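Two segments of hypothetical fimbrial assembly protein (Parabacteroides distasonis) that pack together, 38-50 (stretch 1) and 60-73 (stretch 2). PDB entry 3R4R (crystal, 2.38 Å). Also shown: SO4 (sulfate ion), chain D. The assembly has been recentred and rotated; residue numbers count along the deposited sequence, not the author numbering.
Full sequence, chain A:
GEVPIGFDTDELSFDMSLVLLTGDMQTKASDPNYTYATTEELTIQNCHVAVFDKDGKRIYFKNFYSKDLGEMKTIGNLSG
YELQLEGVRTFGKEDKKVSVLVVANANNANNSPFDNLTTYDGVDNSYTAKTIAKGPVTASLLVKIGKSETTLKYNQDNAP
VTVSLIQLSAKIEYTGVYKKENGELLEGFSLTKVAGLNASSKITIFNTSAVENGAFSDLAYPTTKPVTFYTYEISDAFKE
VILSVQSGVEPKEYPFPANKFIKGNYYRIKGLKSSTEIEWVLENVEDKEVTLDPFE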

# COMPACT_ATOMS: atom_id res chain seq x y z
N THR A 38 10.49 -7.16 1.24
CA THR A 38 10.81 -8.32 2.07
C THR A 38 9.59 -9.25 2.11
O THR A 38 8.48 -8.85 1.73
CB THR A 38 11.27 -7.91 3.49
OG1 THR A 38 10.17 -7.45 4.28
CG2 THR A 38 12.41 -6.90 3.49
N THR A 39 9.80 -10.48 2.60
CA THR A 39 8.76 -11.50 2.76
C THR A 39 7.70 -10.91 3.66
O THR A 39 6.51 -11.06 3.34
CB THR A 39 9.36 -12.82 3.27
OG1 THR A 39 10.14 -13.37 2.21
CG2 THR A 39 8.29 -13.85 3.64
N GLU A 40 8.10 -10.15 4.72
CA GLU A 40 7.14 -9.48 5.61
C GLU A 40 6.27 -8.49 4.83
O GLU A 40 5.05 -8.54 4.92
CB GLU A 40 7.84 -8.74 6.76
CG GLU A 40 8.58 -9.60 7.76
CD GLU A 40 9.40 -8.76 8.72
OE1 GLU A 40 8.82 -7.92 9.45
OE2 GLU A 40 10.64 -8.94 8.74
N GLU A 41 6.89 -7.63 4.04
CA GLU A 41 6.22 -6.58 3.27
C GLU A 41 5.29 -7.15 2.17
O GLU A 41 4.40 -6.44 1.71
CB GLU A 41 7.25 -5.65 2.65
CG GLU A 41 8.03 -4.90 3.72
CD GLU A 41 9.14 -3.98 3.24
OE1 GLU A 41 9.70 -4.23 2.15
OE2 GLU A 41 9.48 -3.05 4.00
N LEU A 42 5.46 -8.42 1.80
CA LEU A 42 4.64 -9.11 0.81
C LEU A 42 3.52 -9.90 1.47
O LEU A 42 2.66 -10.42 0.76
CB LEU A 42 5.49 -10.06 -0.06
CG LEU A 42 6.48 -9.46 -1.05
CD1 LEU A 42 7.50 -10.51 -1.52
CD2 LEU A 42 5.76 -8.82 -2.22
N THR A 43 3.56 -10.02 2.80
CA THR A 43 2.60 -10.82 3.58
C THR A 43 1.24 -10.18 3.62
O THR A 43 1.11 -8.97 3.83
CB THR A 43 3.11 -11.04 5.02
OG1 THR A 43 4.33 -11.76 4.94
CG2 THR A 43 2.16 -11.85 5.89
N ILE A 44 0.23 -11.03 3.47
CA ILE A 44 -1.18 -10.72 3.62
C ILE A 44 -1.67 -11.62 4.75
O ILE A 44 -1.59 -12.85 4.63
CB ILE A 44 -1.96 -10.87 2.30
CG1 ILE A 44 -1.42 -9.92 1.24
CG2 ILE A 44 -3.48 -10.65 2.53
CD1 ILE A 44 -1.99 -10.15 -0.13
N GLN A 45 -2.14 -11.01 5.86
CA GLN A 45 -2.63 -11.73 7.02
C GLN A 45 -4.15 -11.84 6.98
O GLN A 45 -4.70 -12.76 7.57
CB GLN A 45 -2.19 -11.05 8.32
CG GLN A 45 -0.68 -11.04 8.53
CD GLN A 45 -0.29 -10.56 9.90
OE1 GLN A 45 -0.72 -11.09 10.93
NE2 GLN A 45 0.62 -9.61 9.96
N ASN A 46 -4.81 -10.94 6.24
CA ASN A 46 -6.26 -10.86 6.10
C ASN A 46 -6.63 -9.98 4.90
O ASN A 46 -5.82 -9.16 4.49
CB ASN A 46 -6.90 -10.31 7.39
CG ASN A 46 -6.51 -8.89 7.75
OD1 ASN A 46 -6.88 -7.92 7.08
ND2 ASN A 46 -5.84 -8.73 8.87
N CYS A 47 -7.82 -10.12 4.36
CA CYS A 47 -8.28 -9.28 3.26
C CYS A 47 -9.80 -9.25 3.22
O CYS A 47 -10.48 -10.10 3.79
CB CYS A 47 -7.72 -9.73 1.90
SG CYS A 47 -8.26 -11.37 1.34
N HIS A 48 -10.31 -8.23 2.52
CA HIS A 48 -11.69 -7.97 2.20
C HIS A 48 -11.82 -8.04 0.69
O HIS A 48 -11.08 -7.36 -0.01
CB HIS A 48 -12.16 -6.61 2.78
CG HIS A 48 -13.53 -6.20 2.33
ND1 HIS A 48 -14.67 -6.65 2.96
CD2 HIS A 48 -13.89 -5.36 1.33
CE1 HIS A 48 -15.68 -6.10 2.32
NE2 HIS A 48 -15.26 -5.33 1.33
N VAL A 49 -12.71 -8.90 0.20
CA VAL A 49 -12.93 -9.04 -1.23
C VAL A 49 -14.37 -8.63 -1.50
O VAL A 49 -15.29 -9.08 -0.81
CB VAL A 49 -12.60 -10.48 -1.74
CG1 VAL A 49 -13.00 -10.68 -3.20
CG2 VAL A 49 -11.12 -10.80 -1.55
N ALA A 50 -14.55 -7.73 -2.45
CA ALA A 50 -15.85 -7.21 -2.83
C ALA A 50 -16.07 -7.45 -4.32
O ALA A 50 -15.14 -7.26 -5.10
CB ALA A 50 -15.94 -5.72 -2.49
S SO4 D . 13.35 -11.73 2.92
O1 SO4 D . 12.51 -11.33 1.78
O2 SO4 D . 12.92 -11.03 4.13
O3 SO4 D . 13.24 -13.18 3.13
O4 SO4 D . 14.75 -11.38 2.62
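Stretch 2 (60-73) YFKNFYSKDLGEMK

How does stretch 2 run against stretch 1? It arrives as an extended strand, from Tyr60 through about Tyr65, and lies antiparallel to the strand that ends stretch 1 at Ala50. The N-to-C directions differ by 165°, and the axes approach to 4.7 Å. Ala50 therefore faces Phe61, with 4.3 Å between their CA atoms; Val49 pairs with Lys62, His48 with Asn63 and Cys47 with Phe64. Beyond Tyr65 the chain makes a short, weakly bonded helical turn, leaves it at Gly70 with positive phi, and continues to Met72.

Which backbone donors and acceptors are satisfied between the strands? Two pairs supply all the regular bonds. Cys47 N gives to Phe64 O at 3.0 Å, and Phe64 N returns a bond to Cys47 O at 2.9 Å. Two residues along, Val49 N reaches Lys62 O at 2.9 Å, nearly straight at 171°, while Lys62 N meets Val49 O at 2.9 Å. Between and beyond these rungs the carbonyls also receive CA-H contacts: Phe61 CA lies 3.0 Å from Val49 O, and Asn46 CA lies 3.2 Å from Phe64 O. The ladder frays at its Gln45 end, where Gln45 O and Ser66 N are 2.9 Å apart but the angle is too poor for a hydrogen bond.

What do the polar side chains add? On the face shared by His48, Asn63, Ala50 and Phe61, His48 ND1 donates to Asn63 OD1 at 2.7 Å, near the plane of the imidazole ring. This ties together two residues whose backbones are not hydrogen-bonded to each other; His48 NE2 and Asn63 ND2 find partners elsewhere in the structure. The His48 and Phe61 rings meet rim to rim, their centroids 5.5 Å apart. Past the strand, Asp68 OD2 accepts from Tyr65 N at 2.8 Å, so the turn satisfies a donor of its own stretch.

Where does apolar packing take over? Cys47, Val49 and Phe64 point to the other face of the sheet, where Cys47 SG is 3.8 Å from Phe64 CD1 and Val49 CG2 is 3.9 Å from Phe64 CE1. Leu69 extends this patch from the turn, its CD2 lying 3.8 Å from Cys47 SG and 4.0 Å from Ile44 CG2. Farther on, selenomethionine Met72 points toward the short helix of stretch 1, bringing CE to 3.7 Å from Leu42 CB. Nearby, Thr43 OG1 donates to Thr39 O at 2.8 Å.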

# COMPACT_ATOMS: atom_id res chain seq x y z
N TYR A 60 -21.52 -9.20 -3.73
CA TYR A 60 -20.88 -10.16 -2.83
C TYR A 60 -19.70 -9.53 -2.11
O TYR A 60 -19.01 -8.67 -2.69
CB TYR A 60 -20.41 -11.39 -3.66
CG TYR A 60 -19.59 -12.44 -2.92
CD1 TYR A 60 -20.21 -13.51 -2.28
CD2 TYR A 60 -18.20 -12.40 -2.93
CE1 TYR A 60 -19.46 -14.48 -1.62
CE2 TYR A 60 -17.45 -13.37 -2.25
CZ TYR A 60 -18.08 -14.43 -1.62
OH TYR A 60 -17.37 -15.42 -0.99
N PHE A 61 -19.43 -9.99 -0.88
CA PHE A 61 -18.22 -9.61 -0.15
C PHE A 61 -17.84 -10.75 0.80
O PHE A 61 -18.73 -11.43 1.31
CB PHE A 61 -18.34 -8.26 0.60
CG PHE A 61 -18.88 -8.34 2.00
CD1 PHE A 61 -20.25 -8.28 2.24
CD2 PHE A 61 -18.02 -8.50 3.08
CE1 PHE A 61 -20.75 -8.40 3.54
CE2 PHE A 61 -18.53 -8.64 4.37
CZ PHE A 61 -19.89 -8.58 4.60
N LYS A 62 -16.55 -10.88 1.12
CA LYS A 62 -16.10 -11.88 2.08
C LYS A 62 -14.82 -11.39 2.69
O LYS A 62 -14.01 -10.72 2.03
CB LYS A 62 -15.93 -13.27 1.42
CG LYS A 62 -15.40 -14.38 2.30
CD LYS A 62 -15.62 -15.75 1.67
CE LYS A 62 -14.93 -16.90 2.38
NZ LYS A 62 -15.29 -17.03 3.82
N ASN A 63 -14.66 -11.67 3.99
CA ASN A 63 -13.48 -11.33 4.77
C ASN A 63 -12.74 -12.60 5.06
O ASN A 63 -13.30 -13.51 5.69
CB ASN A 63 -13.87 -10.58 6.05
CG ASN A 63 -14.49 -9.23 5.76
OD1 ASN A 63 -14.02 -8.44 4.93
ND2 ASN A 63 -15.54 -8.93 6.48
N PHE A 64 -11.51 -12.70 4.51
CA PHE A 64 -10.57 -13.83 4.68
C PHE A 64 -9.53 -13.53 5.72
O PHE A 64 -9.12 -12.38 5.85
CB PHE A 64 -9.85 -14.17 3.37
CG PHE A 64 -10.75 -14.59 2.24
CD1 PHE A 64 -11.31 -13.64 1.38
CD2 PHE A 64 -10.97 -15.93 1.97
CE1 PHE A 64 -12.10 -14.03 0.31
CE2 PHE A 64 -11.75 -16.32 0.89
CZ PHE A 64 -12.30 -15.37 0.06
N TYR A 65 -9.07 -14.57 6.42
CA TYR A 65 -8.04 -14.46 7.46
C TYR A 65 -6.92 -15.47 7.15
O TYR A 65 -7.01 -16.19 6.16
CB TYR A 65 -8.67 -14.64 8.85
CG TYR A 65 -9.62 -13.51 9.16
CD1 TYR A 65 -9.15 -12.30 9.67
CD2 TYR A 65 -10.98 -13.60 8.86
CE1 TYR A 65 -10.03 -11.23 9.93
CE2 TYR A 65 -11.86 -12.55 9.11
CZ TYR A 65 -11.37 -11.36 9.64
OH TYR A 65 -12.22 -10.30 9.89
N SER A 66 -5.83 -15.46 7.93
CA SER A 66 -4.61 -16.25 7.67
C SER A 66 -4.89 -17.75 7.40
O SER A 66 -4.21 -18.31 6.54
CB SER A 66 -3.61 -16.15 8.83
OG SER A 66 -4.17 -16.55 10.07
N LYS A 67 -5.87 -18.38 8.06
CA LYS A 67 -6.17 -19.80 7.80
C LYS A 67 -6.80 -20.02 6.40
O LYS A 67 -6.66 -21.10 5.84
CB LYS A 67 -7.10 -20.37 8.88
N ASP A 68 -7.48 -18.99 5.85
CA ASP A 68 -8.20 -19.00 4.58
C ASP A 68 -7.28 -18.69 3.40
O ASP A 68 -7.41 -19.31 2.35
CB ASP A 68 -9.34 -17.96 4.63
CG ASP A 68 -10.24 -18.06 5.86
OD1 ASP A 68 -10.83 -19.15 6.07
OD2 ASP A 68 -10.39 -17.03 6.56
N LEU A 69 -6.36 -17.74 3.59
CA LEU A 69 -5.40 -17.23 2.59
C LEU A 69 -4.37 -18.29 2.18
O LEU A 69 -3.81 -18.21 1.08
CB LEU A 69 -4.67 -16.01 3.14
CG LEU A 69 -5.53 -14.75 3.23
CD1 LEU A 69 -5.15 -13.92 4.36
CD2 LEU A 69 -5.53 -14.00 1.93
N GLY A 70 -4.16 -19.26 3.06
CA GLY A 70 -3.22 -20.35 2.83
C GLY A 70 -1.78 -19.89 2.86
O GLY A 70 -1.48 -18.88 3.50
N GLU A 71 -0.89 -20.56 2.11
CA GLU A 71 0.53 -20.19 2.10
C GLU A 71 0.86 -19.29 0.88
O GLU A 71 0.13 -19.27 -0.12
CB GLU A 71 1.40 -21.47 2.09
CG GLU A 71 2.84 -21.25 2.52
CD GLU A 71 2.98 -20.60 3.89
OE1 GLU A 71 2.57 -21.23 4.89
OE2 GLU A 71 3.46 -19.44 3.95
N MSE A 72 1.94 -18.50 1.00
CA MSE A 72 2.38 -17.61 -0.08
C MSE A 72 3.15 -18.45 -1.11
O MSE A 72 4.25 -18.95 -0.84
CB MSE A 72 3.22 -16.43 0.43
CG MSE A 72 3.52 -15.38 -0.65
SE MSE A 72 5.10 -14.24 -0.29
CE MSE A 72 4.45 -13.37 1.26
N LYS A 73 2.53 -18.66 -2.26
CA LYS A 73 3.06 -19.39 -3.41
C LYS A 73 4.06 -18.51 -4.15
O LYS A 73 3.83 -17.31 -4.31
CB LYS A 73 1.92 -19.86 -4.34
CG LYS A 73 1.06 -20.98 -3.75
CD LYS A 73 -0.14 -21.31 -4.65
CE LYS A 73 -0.81 -22.63 -4.34
NZ LYS A 73 0.04 -23.79 -4.69